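Local coordinates for beta-1,4-galactanase (Thielavia heterothallica, PDB 1HJS), which hydrolyses the beta-1,4-galactosidic linkages of type I arabinogalactans as a family 53 glycoside hydrolase, at residues A[46-51]-A[110-115]; A[57-62]-A[118-123]; A[213-218]-A[274-279]; A[247-252]-A[257-262]. One frame throughout, in Å; residues are numbered along the deposited sequence.

Interaction 1: residues A[46-51]-A[110-115]. With NAG (2-acetamido-2-deoxy-beta-D-glucopyranose), chain E; SO4 (sulfate ion), chain F.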
# COMPACT_ATOMS: atom_id res chain seq x y z
N GLN A 46 -1.85 4.17 -4.88
CA GLN A 46 -3.27 4.34 -5.18
C GLN A 46 -4.00 3.00 -5.22
O GLN A 46 -3.55 2.05 -5.88
CB GLN A 46 -3.43 5.04 -6.54
CG GLN A 46 -2.69 6.36 -6.64
CD GLN A 46 -2.81 7.01 -8.01
OE1 GLN A 46 -2.19 8.05 -8.26
NE2 GLN A 46 -3.60 6.41 -8.89
N ARG A 47 -5.12 2.91 -4.51
CA ARG A 47 -5.89 1.67 -4.50
C ARG A 47 -6.81 1.63 -5.71
O ARG A 47 -7.45 2.62 -6.05
CB ARG A 47 -6.72 1.54 -3.21
CG ARG A 47 -7.57 2.76 -2.87
CD ARG A 47 -8.43 2.50 -1.63
NE ARG A 47 -9.05 3.73 -1.12
CZ ARG A 47 -8.43 4.61 -0.34
NH1 ARG A 47 -7.17 4.40 0.04
NH2 ARG A 47 -9.05 5.72 0.03
N VAL A 48 -6.87 0.47 -6.35
CA VAL A 48 -7.71 0.30 -7.52
C VAL A 48 -8.77 -0.76 -7.26
O VAL A 48 -8.45 -1.89 -6.90
CB VAL A 48 -6.88 -0.14 -8.75
CG1 VAL A 48 -7.80 -0.34 -9.95
CG2 VAL A 48 -5.81 0.89 -9.05
N TRP A 49 -10.03 -0.38 -7.43
CA TRP A 49 -11.14 -1.30 -7.24
C TRP A 49 -11.69 -1.61 -8.63
O TRP A 49 -11.60 -0.78 -9.54
CB TRP A 49 -12.21 -0.69 -6.33
CG TRP A 49 -11.73 -0.53 -4.90
CD1 TRP A 49 -10.55 -0.98 -4.37
CD2 TRP A 49 -12.43 0.11 -3.82
NE1 TRP A 49 -10.47 -0.66 -3.03
CE2 TRP A 49 -11.61 0.00 -2.67
CE3 TRP A 49 -13.67 0.75 -3.72
CZ2 TRP A 49 -12.00 0.53 -1.43
CZ3 TRP A 49 -14.05 1.28 -2.48
CH2 TRP A 49 -13.22 1.16 -1.35
N VAL A 50 -12.27 -2.80 -8.79
CA VAL A 50 -12.78 -3.23 -10.08
C VAL A 50 -13.99 -2.46 -10.61
O VAL A 50 -13.88 -1.78 -11.64
CB VAL A 50 -13.10 -4.74 -10.04
CG1 VAL A 50 -13.60 -5.21 -11.40
CG2 VAL A 50 -11.84 -5.51 -9.64
N ASN A 51 -15.12 -2.57 -9.94
CA ASN A 51 -16.34 -1.87 -10.36
C ASN A 51 -17.11 -1.24 -9.21
O ASN A 51 -18.28 -1.54 -9.01
CB ASN A 51 -17.27 -2.82 -11.11
CG ASN A 51 -16.88 -3.01 -12.55
OD1 ASN A 51 -16.86 -2.06 -13.33
ND2 ASN A 51 -16.55 -4.25 -12.92
N TYR A 110 -6.45 -12.63 -15.14
CA TYR A 110 -5.41 -12.32 -16.11
C TYR A 110 -5.92 -11.25 -17.08
O TYR A 110 -5.24 -10.25 -17.31
CB TYR A 110 -5.01 -13.59 -16.87
CG TYR A 110 -4.11 -13.34 -18.07
CD1 TYR A 110 -4.66 -13.10 -19.33
CD2 TYR A 110 -2.73 -13.34 -17.94
CE1 TYR A 110 -3.85 -12.88 -20.44
CE2 TYR A 110 -1.90 -13.11 -19.04
CZ TYR A 110 -2.47 -12.89 -20.29
OH TYR A 110 -1.67 -12.67 -21.39
N ASN A 111 -7.11 -11.45 -17.62
CA ASN A 111 -7.72 -10.50 -18.55
C ASN A 111 -7.86 -9.12 -17.92
O ASN A 111 -7.52 -8.12 -18.55
CB ASN A 111 -9.12 -10.97 -18.97
CG ASN A 111 -9.09 -12.19 -19.86
OD1 ASN A 111 -8.03 -12.62 -20.31
ND2 ASN A 111 -10.27 -12.74 -20.11
N TYR A 112 -8.40 -9.09 -16.71
CA TYR A 112 -8.59 -7.82 -16.00
C TYR A 112 -7.29 -7.07 -15.78
O TYR A 112 -7.20 -5.87 -16.04
CB TYR A 112 -9.25 -8.07 -14.63
CG TYR A 112 -9.19 -6.87 -13.71
CD1 TYR A 112 -10.09 -5.82 -13.84
CD2 TYR A 112 -8.19 -6.76 -12.74
CE1 TYR A 112 -10.01 -4.68 -13.01
CE2 TYR A 112 -8.09 -5.63 -11.92
CZ TYR A 112 -9.00 -4.60 -12.06
OH TYR A 112 -8.90 -3.49 -11.24
N THR A 113 -6.28 -7.78 -15.29
CA THR A 113 -4.98 -7.18 -15.02
C THR A 113 -4.32 -6.71 -16.32
O THR A 113 -3.79 -5.61 -16.40
CB THR A 113 -4.06 -8.18 -14.31
OG1 THR A 113 -4.70 -8.62 -13.10
CG2 THR A 113 -2.73 -7.52 -13.95
N LEU A 114 -4.37 -7.56 -17.34
CA LEU A 114 -3.79 -7.22 -18.64
C LEU A 114 -4.47 -5.97 -19.19
O LEU A 114 -3.81 -5.03 -19.63
CB LEU A 114 -3.97 -8.38 -19.62
CG LEU A 114 -3.55 -8.14 -21.08
CD1 LEU A 114 -2.07 -7.77 -21.15
CD2 LEU A 114 -3.82 -9.40 -21.89
N ASP A 115 -5.80 -5.97 -19.16
CA ASP A 115 -6.59 -4.85 -19.65
C ASP A 115 -6.26 -3.56 -18.91
O ASP A 115 -6.02 -2.52 -19.53
CB ASP A 115 -8.08 -5.16 -19.50
CG ASP A 115 -8.97 -4.00 -19.92
OD1 ASP A 115 -9.03 -3.72 -21.13
OD2 ASP A 115 -9.59 -3.37 -19.03
C1 NAG E . -10.46 -13.59 -21.28
C2 NAG E . -11.84 -14.25 -21.19
C3 NAG E . -12.10 -15.10 -22.43
C4 NAG E . -11.87 -14.29 -23.71
C5 NAG E . -10.49 -13.63 -23.67
C6 NAG E . -10.25 -12.73 -24.86
C7 NAG E . -12.80 -14.83 -19.05
C8 NAG E . -13.05 -15.94 -18.04
N2 NAG E . -11.90 -15.08 -20.00
O3 NAG E . -13.44 -15.58 -22.41
O4 NAG E . -11.96 -15.15 -24.84
O5 NAG E . -10.36 -12.82 -22.48
O6 NAG E . -8.87 -12.48 -25.04
O7 NAG E . -13.42 -13.77 -18.97
S SO4 F . -14.81 -6.35 -15.28
O1 SO4 F . -13.22 -6.57 -15.04
O2 SO4 F . -15.12 -7.09 -16.49
O3 SO4 F . -15.48 -6.76 -14.24
O4 SO4 F . -14.90 -4.94 -15.57
O HOH W 1 -8.54 -4.16 -8.52
O HOH W 2 -10.04 -1.42 -12.34
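Val48 and Val50 meet Tyr112 where the second strand of the (beta/alpha)8 barrel, 43-48, runs out into its loop beside helix 102-122. Val48 closes the strand, and its CG1 branch lies 3.6 Å from the phenol oxygen, Tyr112 OH. Its carbonyl is joined to the same hydroxyl by a water placed 2.8 Å from Val48 O and 2.8 Å from Tyr112 OH. Trp49, its CB directed away from the helix, takes part through its carbonyl: a second water donates to Trp49 O and sits 2.6 Å from Tyr112 OH, so two waters tie one phenol to two successive carbonyls at the strand end. Val50 adds the larger apolar share. With CG1 anti to the backbone N (chi1 -179°), CG2 is left to reach the ring off-centre, a CH-pi contact with CG2 4.2 Å from the Tyr112 centroid. A phenylalanine here would probably leave both waters without their shared partner and Val48 CG1 without the oxygen it rests on. Asn51 turns to a sulfate, probably from the crystallisation liquor, which Lys108 and Trp98 also bind; its ND2 donates to sulfate O4 over 3.2 Å with an N-H...O angle of 157°, while sulfate O1 lies near the plane of the Tyr112 ring at its edge, 3.4 Å from CD1.

Interaction 2: residues A[57-62]-A[118-123]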
# COMPACT_ATOMS: atom_id res chain seq x y z
N TYR A 57 -12.13 5.22 -6.79
CA TYR A 57 -11.04 4.26 -6.85
C TYR A 57 -11.11 3.28 -8.02
O TYR A 57 -10.37 2.30 -8.05
CB TYR A 57 -10.95 3.48 -5.53
CG TYR A 57 -11.08 4.36 -4.31
CD1 TYR A 57 -10.33 5.53 -4.18
CD2 TYR A 57 -11.99 4.05 -3.30
CE1 TYR A 57 -10.49 6.39 -3.08
CE2 TYR A 57 -12.16 4.89 -2.19
CZ TYR A 57 -11.41 6.05 -2.09
OH TYR A 57 -11.60 6.89 -1.01
N ASN A 58 -11.99 3.52 -8.99
CA ASN A 58 -12.03 2.62 -10.14
C ASN A 58 -10.88 3.03 -11.05
O ASN A 58 -10.18 3.99 -10.74
CB ASN A 58 -13.41 2.66 -10.85
CG ASN A 58 -13.71 3.98 -11.56
OD1 ASN A 58 -14.83 4.18 -12.05
ND2 ASN A 58 -12.73 4.87 -11.65
N LEU A 59 -10.67 2.32 -12.15
CA LEU A 59 -9.54 2.64 -13.02
C LEU A 59 -9.52 4.06 -13.57
O LEU A 59 -8.46 4.69 -13.62
CB LEU A 59 -9.45 1.63 -14.18
CG LEU A 59 -8.12 1.61 -14.93
CD1 LEU A 59 -6.96 1.38 -13.95
CD2 LEU A 59 -8.14 0.51 -15.98
N ASP A 60 -10.67 4.58 -13.98
CA ASP A 60 -10.72 5.95 -14.51
C ASP A 60 -10.28 6.95 -13.45
O ASP A 60 -9.54 7.89 -13.73
CB ASP A 60 -12.13 6.31 -14.98
CG ASP A 60 -12.50 5.62 -16.28
OD1 ASP A 60 -11.59 5.31 -17.07
OD2 ASP A 60 -13.71 5.42 -16.51
N TYR A 61 -10.77 6.74 -12.23
CA TYR A 61 -10.43 7.60 -11.10
C TYR A 61 -8.92 7.60 -10.90
O TYR A 61 -8.30 8.64 -10.72
CB TYR A 61 -11.14 7.08 -9.84
CG TYR A 61 -10.83 7.83 -8.56
CD1 TYR A 61 -9.65 7.58 -7.86
CD2 TYR A 61 -11.73 8.76 -8.04
CE1 TYR A 61 -9.37 8.25 -6.66
CE2 TYR A 61 -11.46 9.43 -6.85
CZ TYR A 61 -10.29 9.18 -6.16
OH TYR A 61 -10.03 9.86 -4.99
N ASN A 62 -8.34 6.41 -10.96
CA ASN A 62 -6.90 6.25 -10.78
C ASN A 62 -6.06 6.81 -11.92
O ASN A 62 -4.97 7.33 -11.68
CB ASN A 62 -6.58 4.77 -10.56
CG ASN A 62 -6.73 4.38 -9.11
OD1 ASN A 62 -5.88 4.70 -8.29
ND2 ASN A 62 -7.83 3.70 -8.79
N ASN A 118 -2.79 -2.29 -19.83
CA ASN A 118 -2.76 -1.68 -21.16
C ASN A 118 -3.42 -0.30 -21.15
O ASN A 118 -2.95 0.62 -21.82
CB ASN A 118 -3.46 -2.58 -22.18
CG ASN A 118 -2.68 -3.84 -22.48
OD1 ASN A 118 -1.45 -3.87 -22.37
ND2 ASN A 118 -3.38 -4.89 -22.89
N LYS A 119 -4.50 -0.16 -20.39
CA LYS A 119 -5.19 1.12 -20.32
C LYS A 119 -4.31 2.15 -19.63
O LYS A 119 -4.33 3.33 -19.99
CB LYS A 119 -6.53 0.97 -19.59
CG LYS A 119 -7.57 0.23 -20.42
CD LYS A 119 -8.88 0.04 -19.67
CE LYS A 119 -9.90 -0.69 -20.54
NZ LYS A 119 -11.11 -1.08 -19.77
N LEU A 120 -3.54 1.71 -18.65
CA LEU A 120 -2.63 2.61 -17.95
C LEU A 120 -1.55 3.06 -18.95
O LEU A 120 -1.25 4.25 -19.06
CB LEU A 120 -1.98 1.90 -16.76
CG LEU A 120 -2.90 1.74 -15.55
CD1 LEU A 120 -2.32 0.73 -14.57
CD2 LEU A 120 -3.09 3.09 -14.88
N GLN A 121 -0.99 2.09 -19.66
CA GLN A 121 0.04 2.38 -20.66
C GLN A 121 -0.49 3.38 -21.69
O GLN A 121 0.19 4.35 -22.04
CB GLN A 121 0.45 1.08 -21.36
CG GLN A 121 1.37 1.24 -22.58
CD GLN A 121 2.67 1.94 -22.26
OE1 GLN A 121 3.21 1.82 -21.16
NE2 GLN A 121 3.20 2.66 -23.25
N ASN A 122 -1.71 3.14 -22.18
CA ASN A 122 -2.32 4.01 -23.18
C ASN A 122 -2.58 5.42 -22.68
O ASN A 122 -2.73 6.35 -23.47
CB ASN A 122 -3.62 3.39 -23.70
CG ASN A 122 -3.38 2.12 -24.48
OD1 ASN A 122 -2.27 1.86 -24.94
ND2 ASN A 122 -4.43 1.32 -24.65
N ALA A 123 -2.62 5.58 -21.36
CA ALA A 123 -2.84 6.88 -20.75
C ALA A 123 -1.50 7.51 -20.38
O ALA A 123 -1.46 8.57 -19.75
CB ALA A 123 -3.72 6.74 -19.51
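Leu59 reaches from the first turn of helix 59-71 to two successive residues of helix 102-122, using a different methyl for each. CD2 rests against the aliphatic part of Lys119, 3.8 Å from Lys119 CD, and CD1 comes within 4.3 Å of Leu120 CD2. The leucine thus bridges a surface residue and a buried one, with its own CG set anti to the backbone N (chi1 -164°) to carry both methyls across. Lys119 is extended beyond CG, offering its methylenes to Leu59 while its amine goes on to a salt bridge with Asp115, one turn earlier on the same helix. Behind Leu59, the start of the helix is held by Asn58 O, which accepts from Asn62 N and also from Asn62 ND2; the side-chain bond is 3.1 Å long and arrives from above the carbonyl plane. The Asn62 amide also bonds to Gln46 and to the backbone of Arg47, fastening this turn to the barrel strand. Further along, Ile63 of helix 59-71 packs on Leu120 and Ala123, so the contact belongs to the seam between two helices outside the barrel, with strand 43-48 beneath the first of them.

Interaction 3: residues A[213-218]-A[274-279]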
# COMPACT_ATOMS: atom_id res chain seq x y z
N PHE A 213 2.45 -2.02 8.37
CA PHE A 213 3.02 -1.95 9.71
C PHE A 213 2.36 -0.80 10.45
O PHE A 213 2.66 0.37 10.20
CB PHE A 213 4.53 -1.73 9.67
CG PHE A 213 5.17 -1.67 11.03
CD1 PHE A 213 5.23 -2.80 11.83
CD2 PHE A 213 5.68 -0.47 11.52
CE1 PHE A 213 5.79 -2.74 13.11
CE2 PHE A 213 6.24 -0.40 12.80
CZ PHE A 213 6.30 -1.54 13.60
N TYR A 214 1.45 -1.15 11.36
CA TYR A 214 0.71 -0.17 12.16
C TYR A 214 1.01 -0.42 13.64
O TYR A 214 1.18 -1.57 14.07
CB TYR A 214 -0.78 -0.31 11.90
CG TYR A 214 -1.22 0.19 10.54
CD1 TYR A 214 -1.29 1.56 10.27
CD2 TYR A 214 -1.58 -0.70 9.53
CE1 TYR A 214 -1.71 2.03 9.03
CE2 TYR A 214 -2.01 -0.24 8.28
CZ TYR A 214 -2.07 1.12 8.04
OH TYR A 214 -2.51 1.60 6.82
N PRO A 215 1.08 0.65 14.44
CA PRO A 215 1.37 0.49 15.87
C PRO A 215 0.16 0.35 16.79
O PRO A 215 0.32 0.05 17.97
CB PRO A 215 2.14 1.76 16.18
CG PRO A 215 1.36 2.79 15.38
CD PRO A 215 1.13 2.07 14.05
N PHE A 216 -1.04 0.53 16.26
CA PHE A 216 -2.24 0.49 17.09
C PHE A 216 -3.24 -0.65 16.93
O PHE A 216 -4.41 -0.48 17.26
CB PHE A 216 -2.98 1.83 16.96
CG PHE A 216 -2.98 2.38 15.56
CD1 PHE A 216 -3.52 1.65 14.51
CD2 PHE A 216 -2.45 3.64 15.30
CE1 PHE A 216 -3.52 2.16 13.20
CE2 PHE A 216 -2.45 4.16 14.00
CZ PHE A 216 -2.99 3.41 12.95
N TYR A 217 -2.79 -1.80 16.45
CA TYR A 217 -3.68 -2.95 16.29
C TYR A 217 -3.17 -4.14 17.09
O TYR A 217 -3.76 -5.22 17.05
CB TYR A 217 -3.79 -3.34 14.82
CG TYR A 217 -4.53 -2.33 13.97
CD1 TYR A 217 -5.81 -1.90 14.32
CD2 TYR A 217 -3.95 -1.80 12.82
CE1 TYR A 217 -6.49 -0.96 13.55
CE2 TYR A 217 -4.62 -0.87 12.03
CZ TYR A 217 -5.89 -0.45 12.40
OH TYR A 217 -6.56 0.47 11.64
N SER A 218 -2.08 -3.93 17.82
CA SER A 218 -1.47 -4.98 18.63
C SER A 218 -0.14 -4.49 19.19
O SER A 218 0.66 -3.89 18.47
CB SER A 218 -1.22 -6.23 17.79
OG SER A 218 -0.36 -7.14 18.46
N THR A 274 7.11 12.36 12.95
CA THR A 274 8.38 12.39 12.23
C THR A 274 9.36 11.38 12.81
O THR A 274 10.10 10.74 12.07
CB THR A 274 9.03 13.80 12.26
OG1 THR A 274 9.53 14.08 13.57
CG2 THR A 274 8.02 14.86 11.88
N THR A 275 9.35 11.23 14.13
CA THR A 275 10.25 10.28 14.78
C THR A 275 9.89 8.85 14.38
O THR A 275 10.76 8.07 13.99
CB THR A 275 10.19 10.39 16.31
OG1 THR A 275 10.67 11.69 16.71
CG2 THR A 275 11.04 9.31 16.97
N PHE A 276 8.61 8.50 14.48
CA PHE A 276 8.16 7.16 14.13
C PHE A 276 8.44 6.85 12.66
O PHE A 276 9.01 5.80 12.34
CB PHE A 276 6.66 7.01 14.39
CG PHE A 276 6.13 5.64 14.05
CD1 PHE A 276 6.37 4.55 14.89
CD2 PHE A 276 5.38 5.44 12.89
CE1 PHE A 276 5.88 3.28 14.58
CE2 PHE A 276 4.88 4.17 12.57
CZ PHE A 276 5.13 3.09 13.41
N ILE A 277 8.02 7.74 11.77
CA ILE A 277 8.23 7.53 10.34
C ILE A 277 9.71 7.38 10.01
O ILE A 277 10.09 6.49 9.26
CB ILE A 277 7.63 8.70 9.52
CG1 ILE A 277 6.12 8.75 9.72
CG2 ILE A 277 7.98 8.54 8.04
CD1 ILE A 277 5.44 9.96 9.11
N THR A 278 10.54 8.25 10.58
CA THR A 278 11.98 8.19 10.33
C THR A 278 12.56 6.87 10.84
O THR A 278 13.42 6.26 10.20
CB THR A 278 12.70 9.38 11.00
OG1 THR A 278 12.19 10.61 10.47
CG2 THR A 278 14.20 9.31 10.74
N ASN A 279 12.08 6.42 12.00
CA ASN A 279 12.56 5.16 12.57
C ASN A 279 12.15 3.97 11.71
O ASN A 279 12.97 3.09 11.45
CB ASN A 279 12.05 4.99 14.00
CG ASN A 279 12.77 5.89 14.99
OD1 ASN A 279 13.73 6.58 14.63
ND2 ASN A 279 12.33 5.87 16.24
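Phe276 rests the CZ end of its ring against Phe213 and Pro215, a small apolar cluster on the (beta/alpha)8 barrel between the loop after strand 208-212 and helix 270-285. The leading atom is CZ, 3.7 Å from Phe213 CE2 and 4.2 Å from Pro215 CD. The two phenylalanine side chains meet obliquely. Both have CG anti to the backbone N (chi1 -179° for Phe213 and 180° for Phe276), which sends the one ring out from the loop and the other out from the helix until they touch. All three side chains are buried, and the contact across the segments is wholly apolar. Trp248 stacks on the Phe276 ring, while Leu223 and Leu226 of helix 223-237 pack against Phe213; the cluster therefore joins two helices of the outer layer through one loop. The active site is close: the next residue, Tyr214, turns the other way and hydrogen-bonds to Glu245, the probable nucleophile, whose side chain lies about 7 Å from that of Phe213. Within the helix, Thr274 O accepts from Thr278 N and, from the opposite face of its plane, from Thr278 OG1, whose hydroxyl bond to Thr274 O is 2.6 Å long.

Interaction 4: residues A[247-252]-A[257-262]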
# COMPACT_ATOMS: atom_id res chain seq x y z
N ASN A 247 1.09 4.31 9.85
CA ASN A 247 0.48 5.50 10.42
C ASN A 247 1.08 5.73 11.81
O ASN A 247 1.59 4.81 12.44
CB ASN A 247 -1.02 5.30 10.67
CG ASN A 247 -1.90 5.62 9.47
OD1 ASN A 247 -3.11 5.38 9.52
ND2 ASN A 247 -1.33 6.17 8.40
N TRP A 248 1.00 6.98 12.28
CA TRP A 248 1.39 7.34 13.64
C TRP A 248 0.44 8.48 13.99
O TRP A 248 0.29 9.44 13.23
CB TRP A 248 2.83 7.81 13.78
CG TRP A 248 3.12 8.07 15.23
CD1 TRP A 248 3.09 9.27 15.88
CD2 TRP A 248 3.37 7.08 16.24
NE1 TRP A 248 3.30 9.09 17.23
CE2 TRP A 248 3.47 7.76 17.48
CE3 TRP A 248 3.52 5.68 16.22
CZ2 TRP A 248 3.71 7.09 18.69
CZ3 TRP A 248 3.75 5.02 17.42
CH2 TRP A 248 3.85 5.72 18.64
N PRO A 249 -0.22 8.39 15.15
CA PRO A 249 -1.17 9.44 15.53
C PRO A 249 -0.65 10.75 16.09
O PRO A 249 0.38 10.80 16.77
CB PRO A 249 -2.08 8.71 16.52
CG PRO A 249 -1.16 7.79 17.21
CD PRO A 249 -0.24 7.27 16.11
N ILE A 250 -1.38 11.82 15.78
CA ILE A 250 -1.07 13.13 16.32
C ILE A 250 -2.05 13.27 17.49
O ILE A 250 -1.98 14.21 18.28
CB ILE A 250 -1.28 14.28 15.30
CG1 ILE A 250 -2.68 14.24 14.71
CG2 ILE A 250 -0.23 14.19 14.21
CD1 ILE A 250 -2.96 15.38 13.74
N SER A 251 -2.95 12.30 17.59
CA SER A 251 -3.94 12.26 18.66
C SER A 251 -4.52 10.86 18.81
O SER A 251 -5.02 10.28 17.84
CB SER A 251 -5.07 13.26 18.39
OG SER A 251 -6.02 13.25 19.44
N CYS A 252 -4.44 10.30 20.01
CA CYS A 252 -4.96 8.97 20.28
C CYS A 252 -5.41 8.86 21.73
O CYS A 252 -4.83 8.12 22.52
CB CYS A 252 -3.91 7.88 20.02
SG CYS A 252 -4.74 6.25 19.93
N TYR A 257 -5.83 -0.92 21.69
CA TYR A 257 -4.73 -1.82 22.06
C TYR A 257 -3.58 -1.02 22.64
O TYR A 257 -3.41 0.16 22.33
CB TYR A 257 -4.22 -2.60 20.85
CG TYR A 257 -5.27 -3.42 20.14
CD1 TYR A 257 -6.04 -2.86 19.12
CD2 TYR A 257 -5.50 -4.75 20.49
CE1 TYR A 257 -7.01 -3.61 18.46
CE2 TYR A 257 -6.47 -5.50 19.84
CZ TYR A 257 -7.22 -4.93 18.83
OH TYR A 257 -8.20 -5.66 18.19
N SER A 258 -2.78 -1.67 23.48
CA SER A 258 -1.62 -1.01 24.07
C SER A 258 -0.59 -0.88 22.95
O SER A 258 -0.51 -1.75 22.08
CB SER A 258 -1.05 -1.86 25.21
OG SER A 258 -2.05 -2.12 26.19
N PHE A 259 0.17 0.20 22.95
CA PHE A 259 1.18 0.40 21.92
C PHE A 259 2.41 -0.46 22.16
O PHE A 259 2.68 -0.86 23.30
CB PHE A 259 1.57 1.88 21.85
CG PHE A 259 0.69 2.70 20.95
CD1 PHE A 259 -0.69 2.73 21.14
CD2 PHE A 259 1.23 3.42 19.89
CE1 PHE A 259 -1.52 3.46 20.28
CE2 PHE A 259 0.42 4.15 19.03
CZ PHE A 259 -0.96 4.18 19.23
N PRO A 260 3.16 -0.78 21.09
CA PRO A 260 4.36 -1.60 21.22
C PRO A 260 5.35 -0.96 22.20
O PRO A 260 5.48 0.26 22.24
CB PRO A 260 4.90 -1.66 19.80
CG PRO A 260 3.66 -1.57 18.97
CD PRO A 260 2.88 -0.48 19.68
N SER A 261 6.04 -1.80 22.97
CA SER A 261 6.98 -1.31 23.96
C SER A 261 8.05 -0.34 23.46
O SER A 261 8.35 0.64 24.15
CB SER A 261 7.66 -2.49 24.66
OG SER A 261 8.41 -3.27 23.75
N ASP A 262 8.62 -0.58 22.28
CA ASP A 262 9.67 0.31 21.80
C ASP A 262 9.23 1.57 21.06
O ASP A 262 10.04 2.20 20.38
CB ASP A 262 10.71 -0.45 20.94
CG ASP A 262 10.08 -1.25 19.82
OD1 ASP A 262 8.94 -0.95 19.41
OD2 ASP A 262 10.76 -2.19 19.34
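A disulfide-braced loop, the long connection from strand 240-245 to helix 270-285 of the barrel, folds back on itself around the ring of Phe259. This residue turns one edge to the face of Trp248 in an offset edge-to-face pair, the planes at 84° and the centroid of the tryptophan six-membered ring 5.5 Å from that of Phe259. The closest atoms are Phe259 CD2 and Trp248 CH2, 3.7 Å apart. Trp248 has its CG anti to the backbone N (chi1 -176°), which swings the far end of the indole to the phenyl, and NE1 is secured by a hydrogen bond to Pro267 O. Pro249 CG approaches the phenyl ring obliquely, 4.1 Å from Phe259 CZ. Cys252, bonded to Cys310, adds a sulfur-aromatic contact in which SG is 4.3 Å from Phe259 CE1 and lies oblique to the ring. An alanine in place of Phe259 would probably open a gap among Trp248, Pro249 and the disulfide sulfur, and leave the indole without its edge-on partner. Phe268 also meets the Phe259 ring, from just before helix 270-285, while Ile250 and Ser251 pair with Asp312 in a classic beta bulge that ties the loop to the chain beyond strand 290-296.

The four contacts fall into two pairs on opposite sides of the barrel. Interactions 1 and 2 share helix 102-122 and are linked by bonds between strand 43-48 and the start of helix 59-71, such as Gln46 to Asn62. Both are only partly buried, and they show it: waters and a sulfate accompany the first, a lysine's methylenes the second. Interactions 3 and 4 are fully buried and touch each other, 247-252 and 257-262 lying within the chain loop closed by 213-218 and 274-279. Their chemistry is aromatic and proline-rich, with a disulfide added where the loop is long. Toward solvent, then, polar groups share the joint; where loops and helix bury it, rings fill it.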